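Side-chain contacts in homoserine O-acetyltransferase (Bacillus anthracis str. 'Ames Ancestor', PDB 3I1I), which probably transfers an acetyl group to the hydroxyl of homoserine, a step toward methionine: residues Tyr17-Glu20 / Thr24-Val27; Asp92-Val97 / Pro125-Leu130; Thr107-Ile112 / Ala277-Tyr282. All blocks are in the same frame, centred on the assembly; numbering follows the deposited sequence. Where two conformers were deposited one is given.

Interaction 1: Tyr17-Glu20 / Thr24-Val27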
loop_
_atom_site.group_PDB
_atom_site.type_symbol
_atom_site.label_atom_id
_atom_site.label_comp_id
_atom_site.label_asym_id
_atom_site.label_seq_id
_atom_site.Cartn_x
_atom_site.Cartn_y
_atom_site.Cartn_z
ATOM N N TYR A 17 -5.880 -30.350 -16.411
ATOM C CA TYR A 17 -5.536 -29.207 -17.221
ATOM C C TYR A 17 -4.041 -28.844 -17.020
ATOM O O TYR A 17 -3.538 -28.783 -15.903
ATOM C CB TYR A 17 -6.463 -28.020 -16.913
ATOM C CG TYR A 17 -5.951 -26.750 -17.532
ATOM C CD1 TYR A 17 -6.004 -26.567 -18.901
ATOM C CD2 TYR A 17 -5.328 -25.783 -16.760
ATOM C CE1 TYR A 17 -5.498 -25.428 -19.484
ATOM C CE2 TYR A 17 -4.801 -24.639 -17.333
ATOM C CZ TYR A 17 -4.888 -24.460 -18.696
ATOM O OH TYR A 17 -4.340 -23.349 -19.289
ATOM N N THR A 18 -3.328 -28.608 -18.112
ATOM C CA THR A 18 -1.944 -28.176 -18.017
ATOM C C THR A 18 -1.820 -26.662 -18.151
ATOM O O THR A 18 -2.156 -26.072 -19.179
ATOM C CB THR A 18 -1.074 -28.885 -19.060
ATOM O OG1 THR A 18 -1.164 -30.302 -18.831
ATOM C CG2 THR A 18 0.399 -28.421 -18.961
ATOM N N PHE A 19 -1.337 -26.046 -17.088
ATOM C CA PHE A 19 -1.161 -24.595 -17.029
ATOM C C PHE A 19 0.023 -24.179 -17.917
ATOM O O PHE A 19 0.929 -25.006 -18.251
ATOM C CB PHE A 19 -0.901 -24.145 -15.578
ATOM C CG PHE A 19 -2.119 -24.149 -14.698
ATOM C CD1 PHE A 19 -2.631 -22.962 -14.216
ATOM C CD2 PHE A 19 -2.748 -25.344 -14.339
ATOM C CE1 PHE A 19 -3.760 -22.953 -13.379
ATOM C CE2 PHE A 19 -3.877 -25.353 -13.492
ATOM C CZ PHE A 19 -4.392 -24.151 -13.030
ATOM N N GLU A 20 0.042 -22.897 -18.264
ATOM C CA GLU A 20 1.090 -22.350 -19.111
ATOM C C GLU A 20 2.491 -22.578 -18.521
ATOM O O GLU A 20 3.465 -22.717 -19.260
ATOM C CB GLU A 20 0.826 -20.864 -19.367
ATOM C CG GLU A 20 -0.367 -20.622 -20.335
ATOM C CD GLU A 20 -0.092 -21.144 -21.766
ATOM O OE1 GLU A 20 1.086 -21.069 -22.209
ATOM O OE2 GLU A 20 -1.048 -21.618 -22.448
ATOM N N THR A 24 0.199 -29.574 -14.009
ATOM C CA THR A 24 -1.026 -30.248 -14.433
ATOM C C THR A 24 -1.862 -30.646 -13.224
ATOM O O THR A 24 -1.378 -31.366 -12.365
ATOM C CB THR A 24 -0.732 -31.470 -15.366
ATOM O OG1 THR A 24 -0.040 -31.012 -16.544
ATOM C CG2 THR A 24 -2.023 -32.169 -15.801
ATOM N N ILE A 25 -3.095 -30.139 -13.129
ATOM C CA ILE A 25 -3.986 -30.499 -12.040
ATOM C C ILE A 25 -5.411 -30.556 -12.597
ATOM O O ILE A 25 -5.669 -30.029 -13.674
ATOM C CB ILE A 25 -3.892 -29.478 -10.840
ATOM C CG1 ILE A 25 -4.203 -28.041 -11.305
ATOM C CG2 ILE A 25 -2.526 -29.521 -10.191
ATOM C CD1 ILE A 25 -4.670 -27.084 -10.197
ATOM N N PRO A 26 -6.322 -31.250 -11.906
ATOM C CA PRO A 26 -7.748 -31.110 -12.220
ATOM C C PRO A 26 -8.277 -29.695 -11.902
ATOM O O PRO A 26 -7.915 -29.097 -10.880
ATOM C CB PRO A 26 -8.444 -32.149 -11.295
ATOM C CG PRO A 26 -7.372 -33.061 -10.813
ATOM C CD PRO A 26 -6.064 -32.312 -10.906
ATOM N N VAL A 27 -9.171 -29.211 -12.753
ATOM C CA VAL A 27 -9.797 -27.908 -12.568
ATOM C C VAL A 27 -11.300 -27.993 -12.838
ATOM O O VAL A 27 -11.752 -28.860 -13.580
ATOM C CB VAL A 27 -9.183 -26.867 -13.546
ATOM C CG1 VAL A 27 -7.654 -26.711 -13.311
ATOM C CG2 VAL A 27 -9.447 -27.277 -14.937
#
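The carbonyl oxygen Tyr17 O is approached by two neighbouring groups of the facing strand: the backbone N of Ile25 donates a hydrogen bond to it at 3.1 Å, and Thr24 adds a CA-H...O contact, CA to O 3.3 Å. This is the closed end of the beta hairpin formed by strands 10-18 and 24-34 at one margin of the mixed sheet of the alpha/beta hydrolase fold. Tyr17 and Ile25 form an antiparallel hydrogen-bonded pair; its other link, Tyr17 N to Ile25 O, is shorter (2.8 Å) and nearly straight, with 173° at the hydrogen. Thr18 and Thr24 form the adjoining non-hydrogen-bonded pair, and on their face of the sheet the hydroxyls join the strands again, Thr18 OG1 lying 2.6 Å from Thr24 OG1. Either hydroxyl could be the donor. In both threonines OG1 stands anti to the carbonyl carbon (chi1 near -60°), the matching rotamers that bring the two oxygens together. On the face bearing Tyr17 and Ile25 the side-chain contacts across the strands are apolar. Phe19, just past the strand end, swings its ring back so that CE2 lies 3.5 Å from Ile25 CG1, with Ile25 CD1 close behind. One face of that ring carries Tyr17 CE2, offset toward the rim. With CG anti to the backbone N (chi1 168°), the Tyr17 ring leads away from the partner strand toward helix 129-142, where its OH hydrogen-bonds to Asp131. Asp131 also receives Glu20 N, tying the start of the turn to the same carboxylate. Both methyls of Val27 lie by the base of the tyrosine: CG1 also reaches Phe19 CE2 at 4.0 Å, while CG2 is the nearer to Tyr17 CB, at 3.7 Å.

Interaction 2: Asp92-Val97 / Pro125-Leu130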
loop_
_atom_site.group_PDB
_atom_site.type_symbol
_atom_site.label_atom_id
_atom_site.label_comp_id
_atom_site.label_asym_id
_atom_site.label_seq_id
_atom_site.Cartn_x
_atom_site.Cartn_y
_atom_site.Cartn_z
ATOM N N ASP A 92 -16.629 -18.391 -14.439
ATOM C CA ASP A 92 -15.832 -17.996 -13.292
ATOM C C ASP A 92 -14.321 -18.174 -13.585
ATOM O O ASP A 92 -13.901 -19.218 -14.036
ATOM C CB ASP A 92 -16.132 -18.871 -12.065
ATOM C CG ASP A 92 -17.558 -18.754 -11.548
ATOM O OD1 ASP A 92 -18.142 -17.649 -11.535
ATOM O OD2 ASP A 92 -18.057 -19.811 -11.091
ATOM N N ASN A 93 -13.511 -17.178 -13.249
ATOM C CA ASN A 93 -12.076 -17.253 -13.417
ATOM C C ASN A 93 -11.425 -18.171 -12.381
ATOM O O ASN A 93 -11.935 -18.328 -11.251
ATOM C CB ASN A 93 -11.486 -15.853 -13.310
ATOM C CG ASN A 93 -11.959 -14.944 -14.387
ATOM O OD1 ASN A 93 -12.443 -15.390 -15.427
ATOM N ND2 ASN A 93 -11.804 -13.639 -14.171
ATOM N N LEU A 94 -10.312 -18.792 -12.760
ATOM C CA LEU A 94 -9.428 -19.452 -11.768
ATOM C C LEU A 94 -9.098 -18.524 -10.539
ATOM O O LEU A 94 -9.021 -17.293 -10.680
ATOM C CB LEU A 94 -8.092 -19.839 -12.422
ATOM C CG LEU A 94 -7.924 -21.081 -13.304
ATOM C CD1 LEU A 94 -6.550 -20.984 -13.996
ATOM C CD2 LEU A 94 -8.048 -22.364 -12.446
ATOM N N CYS A 95 -8.906 -19.135 -9.376
ATOM C CA CYS A 95 -8.658 -18.420 -8.136
ATOM C C CYS A 95 -9.667 -17.294 -7.849
ATOM O O CYS A 95 -9.294 -16.244 -7.290
ATOM C CB CYS A 95 -7.261 -17.834 -8.145
ATOM S SG CYS A 95 -5.999 -19.078 -8.399
ATOM N N ASN A 96 -10.938 -17.522 -8.206
ATOM C CA ASN A 96 -11.953 -16.518 -7.991
ATOM C C ASN A 96 -11.875 -16.101 -6.534
ATOM O O ASN A 96 -11.778 -16.962 -5.657
ATOM C CB ASN A 96 -13.344 -17.047 -8.327
ATOM C CG ASN A 96 -14.386 -15.951 -8.322
ATOM O OD1 ASN A 96 -14.848 -15.532 -7.263
ATOM N ND2 ASN A 96 -14.780 -15.489 -9.512
ATOM N N VAL A 97 -11.896 -14.802 -6.271
ATOM C CA VAL A 97 -11.668 -14.322 -4.907
ATOM C C VAL A 97 -12.871 -14.546 -3.999
ATOM O O VAL A 97 -12.711 -14.751 -2.787
ATOM C CB VAL A 97 -11.232 -12.830 -4.861
ATOM C CG1 VAL A 97 -10.037 -12.630 -5.758
ATOM C CG2 VAL A 97 -12.388 -11.900 -5.242
ATOM N N PRO A 125 -0.617 -23.492 -8.422
ATOM C CA PRO A 125 0.265 -22.946 -9.444
ATOM C C PRO A 125 -0.098 -21.528 -9.831
ATOM O O PRO A 125 -1.254 -21.144 -9.765
ATOM C CB PRO A 125 0.037 -23.858 -10.649
ATOM C CG PRO A 125 -1.306 -24.440 -10.442
ATOM C CD PRO A 125 -1.488 -24.554 -8.951
ATOM N N VAL A 126 0.904 -20.777 -10.252
ATOM C CA VAL A 126 0.692 -19.484 -10.828
ATOM C C VAL A 126 -0.115 -19.644 -12.097
ATOM O O VAL A 126 0.215 -20.530 -12.958
ATOM C CB VAL A 126 2.026 -18.814 -11.149
ATOM C CG1 VAL A 126 1.790 -17.527 -11.935
ATOM C CG2 VAL A 126 2.824 -18.584 -9.822
ATOM N N PHE A 127 -1.158 -18.814 -12.211
ATOM C CA PHE A 127 -1.949 -18.738 -13.415
ATOM C C PHE A 127 -1.899 -17.358 -14.057
ATOM O O PHE A 127 -1.690 -16.355 -13.375
ATOM C CB PHE A 127 -3.412 -19.136 -13.129
ATOM C CG PHE A 127 -4.288 -18.003 -12.626
ATOM C CD1 PHE A 127 -5.108 -17.321 -13.497
ATOM C CD2 PHE A 127 -4.300 -17.652 -11.278
ATOM C CE1 PHE A 127 -5.928 -16.306 -13.058
ATOM C CE2 PHE A 127 -5.103 -16.626 -10.810
ATOM C CZ PHE A 127 -5.921 -15.941 -11.700
ATOM N N THR A 128 -2.148 -17.344 -15.370
ATOM C CA THR A 128 -2.302 -16.143 -16.146
ATOM C C THR A 128 -3.691 -16.108 -16.769
ATOM O O THR A 128 -4.448 -17.078 -16.719
ATOM C CB THR A 128 -1.307 -16.118 -17.295
ATOM O OG1 THR A 128 -1.659 -17.127 -18.267
ATOM C CG2 THR A 128 0.093 -16.345 -16.758
ATOM N N PHE A 129 -4.024 -14.988 -17.377
ATOM C CA PHE A 129 -5.302 -14.866 -18.046
ATOM C C PHE A 129 -5.330 -15.620 -19.335
ATOM O O PHE A 129 -6.388 -15.856 -19.883
ATOM C CB PHE A 129 -5.716 -13.394 -18.197
ATOM C CG PHE A 129 -6.025 -12.746 -16.855
ATOM C CD1 PHE A 129 -7.046 -13.259 -16.042
ATOM C CD2 PHE A 129 -5.267 -11.692 -16.376
ATOM C CE1 PHE A 129 -7.308 -12.725 -14.787
ATOM C CE2 PHE A 129 -5.531 -11.155 -15.115
ATOM C CZ PHE A 129 -6.551 -11.687 -14.316
ATOM N N LEU A 130 -4.168 -16.060 -19.807
ATOM C CA LEU A 130 -4.140 -17.000 -20.918
ATOM C C LEU A 130 -4.630 -18.387 -20.454
ATOM O O LEU A 130 -5.389 -19.055 -21.189
ATOM C CB LEU A 130 -2.783 -17.052 -21.560
ATOM C CG LEU A 130 -2.582 -18.084 -22.669
ATOM C CD1 LEU A 130 -3.696 -18.028 -23.704
ATOM C CD2 LEU A 130 -1.162 -17.856 -23.292
#
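Phe127 pushes its side chain against Leu94 and Cys95, beginning at CB, which lies 3.7 Å from Leu94 CD1. The same leucine methyl also borders CG. Chi1 of 85° sets CG between the backbone N and the carbonyl carbon, turning the ring toward the 92-97 loop. Along one ring side, CD1 meets Leu94 CB, which sits over the face in a CH-pi contact, 4.1 Å from the ring centroid and 14° off the normal. The two side chains run alongside each other in opposite senses. Leu94 and Cys95 are the central residues of a type II beta turn, Asn93 to Asn96, in the long connection between strand 87-91 and helix 129-142 of the alpha/beta hydrolase fold. Cys95 meets the CD2-CE2 bond, from the same side of the ring plane as Leu94 CB: its SG lies 3.6 Å from Phe127 CE2 and equally near CD2, an oblique sulfur-aromatic contact. Cys95 CB also touches CE2. At the ring tip, Phe127 CZ comes within 3.5 Å of Leu94 O. Ala286 of helix 277-289 and Val132 also pack on Phe127. One residue later Thr128 occupies the N-cap of helix 129-142, its OG1 accepting a weak bond from Leu130 N.

Interaction 3: Thr107-Ile112 / Ala277-Tyr282. With ACT (acetate ion), chain D.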
loop_
_atom_site.group_PDB
_atom_site.type_symbol
_atom_site.label_atom_id
_atom_site.label_comp_id
_atom_site.label_asym_id
_atom_site.label_seq_id
_atom_site.Cartn_x
_atom_site.Cartn_y
_atom_site.Cartn_z
ATOM N N THR A 107 -11.280 -23.174 -9.264
ATOM C CA THR A 107 -10.142 -23.895 -8.710
ATOM C C THR A 107 -9.068 -22.908 -8.296
ATOM O O THR A 107 -8.724 -22.022 -9.051
ATOM C CB THR A 107 -9.559 -24.901 -9.718
ATOM O OG1 THR A 107 -10.622 -25.731 -10.187
ATOM C CG2 THR A 107 -8.474 -25.765 -9.061
ATOM N N GLY A 108 -8.570 -23.067 -7.075
ATOM C CA GLY A 108 -7.649 -22.121 -6.466
ATOM C C GLY A 108 -7.046 -22.634 -5.161
ATOM O O GLY A 108 -7.145 -23.834 -4.841
ATOM N N PRO A 109 -6.405 -21.732 -4.397
ATOM C CA PRO A 109 -5.706 -22.124 -3.200
ATOM C C PRO A 109 -6.592 -22.712 -2.113
ATOM O O PRO A 109 -6.081 -23.431 -1.254
ATOM C CB PRO A 109 -5.052 -20.820 -2.706
ATOM C CG PRO A 109 -5.194 -19.843 -3.787
ATOM C CD PRO A 109 -6.279 -20.293 -4.677
ATOM N N LYS A 110 -7.886 -22.409 -2.125
ATOM C CA LYS A 110 -8.797 -23.072 -1.205
ATOM C C LYS A 110 -9.195 -24.468 -1.631
ATOM O O LYS A 110 -9.764 -25.212 -0.813
ATOM C CB LYS A 110 -10.075 -22.265 -0.987
ATOM C CG LYS A 110 -9.983 -21.164 0.066
ATOM C CD LYS A 110 -9.601 -21.702 1.481
ATOM C CE LYS A 110 -8.849 -20.637 2.340
ATOM N NZ LYS A 110 -7.841 -21.183 3.355
ATOM N N SER A 111 -8.950 -24.836 -2.883
ATOM C CA SER A 111 -9.384 -26.133 -3.381
ATOM C C SER A 111 -8.551 -27.245 -2.742
ATOM O O SER A 111 -7.391 -27.026 -2.353
ATOM C CB SER A 111 -9.300 -26.183 -4.919
ATOM O OG SER A 111 -10.114 -25.169 -5.508
ATOM N N ILE A 112 -9.150 -28.434 -2.613
ATOM C CA ILE A 112 -8.444 -29.586 -2.061
ATOM C C ILE A 112 -7.548 -30.186 -3.137
ATOM O O ILE A 112 -7.992 -30.464 -4.232
ATOM C CB ILE A 112 -9.416 -30.701 -1.586
ATOM C CG1 ILE A 112 -10.451 -30.150 -0.588
ATOM C CG2 ILE A 112 -8.634 -31.888 -1.016
ATOM C CD1 ILE A 112 -9.876 -29.550 0.694
ATOM N N ALA A 277 -7.906 -14.446 0.930
ATOM C CA ALA A 277 -6.645 -13.700 0.806
ATOM C C ALA A 277 -5.697 -14.334 -0.207
ATOM O O ALA A 277 -5.203 -13.635 -1.095
ATOM C CB ALA A 277 -5.947 -13.544 2.188
ATOM N N ASN A 278 -5.425 -15.631 -0.068
ATOM C CA ASN A 278 -4.543 -16.328 -1.011
ATOM C C ASN A 278 -5.058 -16.183 -2.455
ATOM O O ASN A 278 -4.264 -15.960 -3.389
ATOM C CB ASN A 278 -4.401 -17.810 -0.652
ATOM C CG ASN A 278 -3.599 -18.042 0.638
ATOM O OD1 ASN A 278 -2.863 -17.173 1.104
ATOM N ND2 ASN A 278 -3.714 -19.224 1.188
ATOM N N SER A 279 -6.382 -16.279 -2.611
ATOM C CA SER A 279 -7.004 -16.142 -3.889
ATOM C C SER A 279 -6.723 -14.737 -4.455
ATOM O O SER A 279 -6.396 -14.559 -5.648
ATOM C CB SER A 279 -8.511 -16.381 -3.784
ATOM O OG SER A 279 -8.786 -17.759 -3.606
ATOM N N TRP A 280 -6.862 -13.751 -3.582
ATOM C CA TRP A 280 -6.590 -12.378 -3.947
ATOM C C TRP A 280 -5.151 -12.247 -4.433
ATOM O O TRP A 280 -4.926 -11.637 -5.446
ATOM C CB TRP A 280 -6.833 -11.445 -2.749
ATOM C CG TRP A 280 -6.765 -10.012 -3.137
ATOM C CD1 TRP A 280 -5.635 -9.269 -3.416
ATOM C CD2 TRP A 280 -7.871 -9.157 -3.333
ATOM N NE1 TRP A 280 -5.993 -7.993 -3.769
ATOM C CE2 TRP A 280 -7.361 -7.895 -3.723
ATOM C CE3 TRP A 280 -9.252 -9.326 -3.200
ATOM C CZ2 TRP A 280 -8.185 -6.811 -3.994
ATOM C CZ3 TRP A 280 -10.085 -8.248 -3.487
ATOM C CH2 TRP A 280 -9.544 -6.997 -3.861
HETATM N N MSE A 281 -4.197 -12.842 -3.725
HETATM C CA MSE A 281 -2.801 -12.769 -4.147
HETATM C C MSE A 281 -2.605 -13.354 -5.561
HETATM O O MSE A 281 -1.931 -12.724 -6.386
HETATM C CB MSE A 281 -1.840 -13.536 -3.218
HETATM C CG MSE A 281 -1.711 -13.064 -1.791
HETATM SE SE MSE A 281 -0.303 -14.174 -0.892
HETATM C CE MSE A 281 0.663 -14.765 -2.381
ATOM N N TYR A 282 -3.122 -14.565 -5.805
ATOM C CA TYR A 282 -2.909 -15.244 -7.105
ATOM C C TYR A 282 -3.493 -14.439 -8.254
ATOM O O TYR A 282 -2.858 -14.312 -9.318
ATOM C CB TYR A 282 -3.492 -16.648 -7.121
ATOM C CG TYR A 282 -2.545 -17.676 -6.587
ATOM C CD1 TYR A 282 -2.448 -17.910 -5.236
ATOM C CD2 TYR A 282 -1.721 -18.419 -7.433
ATOM C CE1 TYR A 282 -1.565 -18.842 -4.732
ATOM C CE2 TYR A 282 -0.843 -19.368 -6.921
ATOM C CZ TYR A 282 -0.777 -19.561 -5.570
ATOM O OH TYR A 282 0.071 -20.471 -5.004
HETATM C C ACT D . -11.003 -29.219 -8.048
HETATM O O ACT D . -9.982 -29.680 -7.462
HETATM O OXT ACT D . -11.318 -28.041 -7.724
HETATM C CH3 ACT D . -11.795 -30.011 -9.064
#
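Pro109 wedges its ring against one side of helix 277-289, where Asn278, Ser279 and Tyr282 receive it. The helix belongs to the segment inserted between strands 174-178 and 309-313, the usual place for the lid of an alpha/beta hydrolase, so the contact probably joins the lid to the loop after strand 87-91. The ring carbons share these neighbours with some overlap. Pro109 CB lies 3.7 Å from Asn278 CB, which CG also approaches, so the asparagine offers its aliphatic root and keeps its amide for other residues of the insertion: OD1 bonds to Trp206 NE1 and ND2 to Gly209 O. On the other flank, Pro109 CD meets Ser279 OG at 3.7 Å, a touch without a hydrogen bond; that hydroxyl pairs with Asp276. Pro109 is held in place by a type I turn from Gly108 to Ser111, closed by Ser111 N to Gly108 O at 2.8 Å. Ser111 OG, anti to its carbonyl carbon (chi1 -59°), accepts Gly108 N at 3.0 Å, so the same two residues are bonded twice. Tyr282, one helical turn beyond Asn278 and bonded through OH to Phe124 O, completes the seat: its CD1 approaches Pro109 CG obliquely at 3.7 Å.

In the fold
The three contacts adjoin one another, with interaction 2 in the middle: its centre lies about 11 Å from that of interaction 1 and about 9 Å from that of interaction 3. The hairpin reaches it through Phe19, whose CE1 lies 3.5 Å from Leu94 CD1. Toward interaction 3, Cys95 N probably hydrogen-bonds to Thr107 O at 2.9 Å, and Phe127 CE2 packs 3.6 Å from Tyr282 O. Interactions 1 and 3 also meet directly, Val27 CA touching Thr107 OG1. Within 125-130, Phe129 packs on Ala156, which follows Ser155, the probable nucleophile. The acetate near Thr107 probably came from the crystallisation liquor.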